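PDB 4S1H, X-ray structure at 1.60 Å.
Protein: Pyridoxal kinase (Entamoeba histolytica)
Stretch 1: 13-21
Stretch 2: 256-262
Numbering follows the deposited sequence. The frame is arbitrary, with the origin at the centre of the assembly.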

# COMPACT_ATOMS: atom_id res chain seq x y z
N CYS A 13 -6.87 2.73 5.58
CA CYS A 13 -7.50 1.62 4.82
C CYS A 13 -8.29 2.07 3.60
O CYS A 13 -8.32 1.41 2.57
CB CYS A 13 -8.42 0.79 5.72
SG CYS A 13 -7.58 0.09 7.14
N SER A 14 -8.91 3.24 3.72
CA SER A 14 -9.68 3.87 2.67
C SER A 14 -9.11 5.27 2.46
O SER A 14 -8.65 5.93 3.42
CB SER A 14 -11.11 3.99 3.11
OG SER A 14 -11.95 4.56 2.11
N GLY A 15 -9.09 5.67 1.21
CA GLY A 15 -8.46 6.93 0.84
C GLY A 15 -6.95 6.97 0.78
O GLY A 15 -6.27 5.95 0.81
N PHE A 16 -6.41 8.18 0.69
CA PHE A 16 -5.03 8.36 0.24
C PHE A 16 -4.35 9.44 1.07
O PHE A 16 -4.52 10.65 0.85
CB PHE A 16 -5.00 8.67 -1.27
CG PHE A 16 -5.96 7.82 -2.08
CD1 PHE A 16 -5.68 6.49 -2.31
CD2 PHE A 16 -7.19 8.33 -2.50
CE1 PHE A 16 -6.58 5.69 -3.00
CE2 PHE A 16 -8.10 7.54 -3.20
CZ PHE A 16 -7.79 6.21 -3.45
N VAL A 17 -3.57 8.99 2.04
CA VAL A 17 -2.56 9.82 2.74
C VAL A 17 -1.33 8.97 3.00
O VAL A 17 -1.37 7.74 2.84
CB VAL A 17 -3.09 10.41 4.08
CG1 VAL A 17 -4.28 11.33 3.83
CG2 VAL A 17 -3.43 9.33 5.08
N GLY A 18 -0.24 9.65 3.39
CA GLY A 18 0.96 9.03 3.88
C GLY A 18 1.50 7.91 3.03
O GLY A 18 1.61 8.01 1.79
N ASN A 19 1.81 6.80 3.69
CA ASN A 19 2.35 5.65 2.97
C ASN A 19 1.41 5.01 1.94
O ASN A 19 1.89 4.35 1.03
CB ASN A 19 2.91 4.57 3.92
CG ASN A 19 4.41 4.60 4.03
OD1 ASN A 19 5.10 5.24 3.23
ND2 ASN A 19 4.93 3.89 5.00
N ARG A 20 0.11 5.23 2.04
CA ARG A 20 -0.81 4.79 1.00
C ARG A 20 -0.57 5.54 -0.32
O ARG A 20 -0.51 4.93 -1.38
CB ARG A 20 -2.24 4.85 1.48
CG ARG A 20 -3.25 4.23 0.59
CD ARG A 20 -3.27 2.69 0.59
NE ARG A 20 -4.17 2.39 -0.53
CZ ARG A 20 -3.86 1.88 -1.73
NH1 ARG A 20 -2.63 1.47 -2.02
NH2 ARG A 20 -4.81 1.82 -2.64
N CYS A 21 -0.43 6.87 -0.25
CA CYS A 21 0.08 7.66 -1.40
C CYS A 21 1.41 7.14 -1.90
O CYS A 21 1.62 7.00 -3.10
CB CYS A 21 0.22 9.14 -1.04
SG CYS A 21 -1.35 9.90 -0.68
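Stretch 2 256-262: AEINIIN

Stretch 2 packs against Phe16, with Ile260 over one face of its ring, and the contact is built on three residues: Phe16 from stretch 1, and Glu257 and Ile260 from stretch 2. Phe16 has by far the largest covered area. The residues that touch are at least 241 positions apart in one chain, and the two stretches together bury 363 Å².

Stretch 2 is mostly loop. Glu257 and Ile258 are extended, Asn259 turns the chain, and Ile260 to Asn262 have helical phi and psi without the regular bonds. A weak bond from Ile260 N to Ile258 O, 3.0 Å, spans the turn. Asn262 ND2 also donates to Asn259 OD1 at 2.9 Å, a side-chain link within the stretch. In stretch 1 the residues through Phe16 form a loop that leads into a helix. The backbones come nearest at Gly15 and Glu257, whose CA atoms are 6.0 Å apart.

Glu257 points toward stretch 1 and binds its backbone. Phe16 N donates to Glu257 OE1 at 3.0 Å, with an angle of 154° at the hydrogen. This is the one direct hydrogen bond between the stretches. The carboxylate reaches it because Gly15 leaves room: Gly15 CA lies 3.3 Å from Glu257 OE1, and an ideal CB on this glycine would fall 2.2 Å from Glu257 OE2, a clash. The positive phi of Gly15 also favours glycine. The other carboxylate oxygen works through water. Water 1 donates to Ser14 O at 2.8 Å and to Glu257 OE2 at 2.7 Å. Water 2 donates to Glu257 OE2 at 3.2 Å and is hydrogen-bonded to Ser14 OG at 2.7 Å.

Phe16, with chi1 in the m well, points its side chain toward stretch 2. Ile260 also points toward the contact and places a methyl over one face of the ring. Its CG2 is 3.7 Å from the ring centroid and 19° off the normal, a CH-pi contact. The same Ile260 CG2 is 3.5 Å from Phe16 CG.

Ile258 and Ile261 extend this packing. Both start sideways, but the ends of their side chains come nearer. Ile261 CG1 is 3.4 Å from Phe16 CZ, at the tip of the ring. Ile258 CG1 lies 4.4 Å from Phe16 CB, and its carbonyl is closer, with Ile258 O 3.3 Å from Phe16 CD2. Farther along stretch 1, Arg20 NH2 approaches Ile261 CD1 at 4.3 Å. Asn259 points away and makes no contact.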

# COMPACT_ATOMS: atom_id res chain seq x y z
N ALA A 256 -12.66 15.55 0.04
CA ALA A 256 -12.45 14.44 0.96
C ALA A 256 -11.22 13.63 0.58
O ALA A 256 -10.36 13.37 1.44
CB ALA A 256 -13.69 13.53 1.01
N GLU A 257 -11.13 13.25 -0.70
CA GLU A 257 -10.04 12.39 -1.22
C GLU A 257 -9.57 12.80 -2.61
O GLU A 257 -10.40 13.09 -3.48
CB GLU A 257 -10.49 10.93 -1.30
CG GLU A 257 -10.97 10.34 0.01
CD GLU A 257 -9.89 10.10 1.05
OE1 GLU A 257 -8.65 10.23 0.80
OE2 GLU A 257 -10.32 9.69 2.16
N ILE A 258 -8.25 12.87 -2.80
CA ILE A 258 -7.66 13.18 -4.11
C ILE A 258 -7.83 12.00 -5.04
O ILE A 258 -7.87 10.84 -4.61
CB ILE A 258 -6.18 13.61 -4.04
CG1 ILE A 258 -5.32 12.53 -3.38
CG2 ILE A 258 -6.06 14.96 -3.34
CD1 ILE A 258 -3.84 12.79 -3.45
N ASN A 259 -7.98 12.31 -6.33
CA ASN A 259 -8.31 11.32 -7.35
C ASN A 259 -7.06 10.59 -7.91
O ASN A 259 -6.88 10.48 -9.12
CB ASN A 259 -9.10 12.00 -8.46
CG ASN A 259 -9.82 11.04 -9.37
OD1 ASN A 259 -10.00 9.86 -9.04
ND2 ASN A 259 -10.27 11.54 -10.50
N ILE A 260 -6.25 10.04 -7.03
CA ILE A 260 -4.97 9.50 -7.41
C ILE A 260 -5.11 8.17 -8.17
O ILE A 260 -4.33 7.93 -9.08
CB ILE A 260 -4.00 9.44 -6.21
CG1 ILE A 260 -2.57 9.21 -6.70
CG2 ILE A 260 -4.40 8.40 -5.19
CD1 ILE A 260 -1.54 9.30 -5.61
N ILE A 261 -6.09 7.34 -7.83
CA ILE A 261 -6.22 6.01 -8.52
C ILE A 261 -6.52 6.18 -10.02
O ILE A 261 -5.84 5.60 -10.87
CB ILE A 261 -7.28 5.12 -7.85
CG1 ILE A 261 -6.92 4.80 -6.39
CG2 ILE A 261 -7.44 3.79 -8.60
CD1 ILE A 261 -5.62 4.05 -6.17
N ASN A 262 -7.49 7.01 -10.35
CA ASN A 262 -7.81 7.30 -11.75
C ASN A 262 -6.71 8.05 -12.50
O ASN A 262 -6.64 7.98 -13.72
CB ASN A 262 -9.16 8.01 -11.87
CG ASN A 262 -10.31 7.10 -11.42
OD1 ASN A 262 -10.37 5.95 -11.85
ND2 ASN A 262 -11.15 7.58 -10.49
O HOH W 1 -9.06 8.54 4.19
O HOH W 2 -12.07 7.15 1.51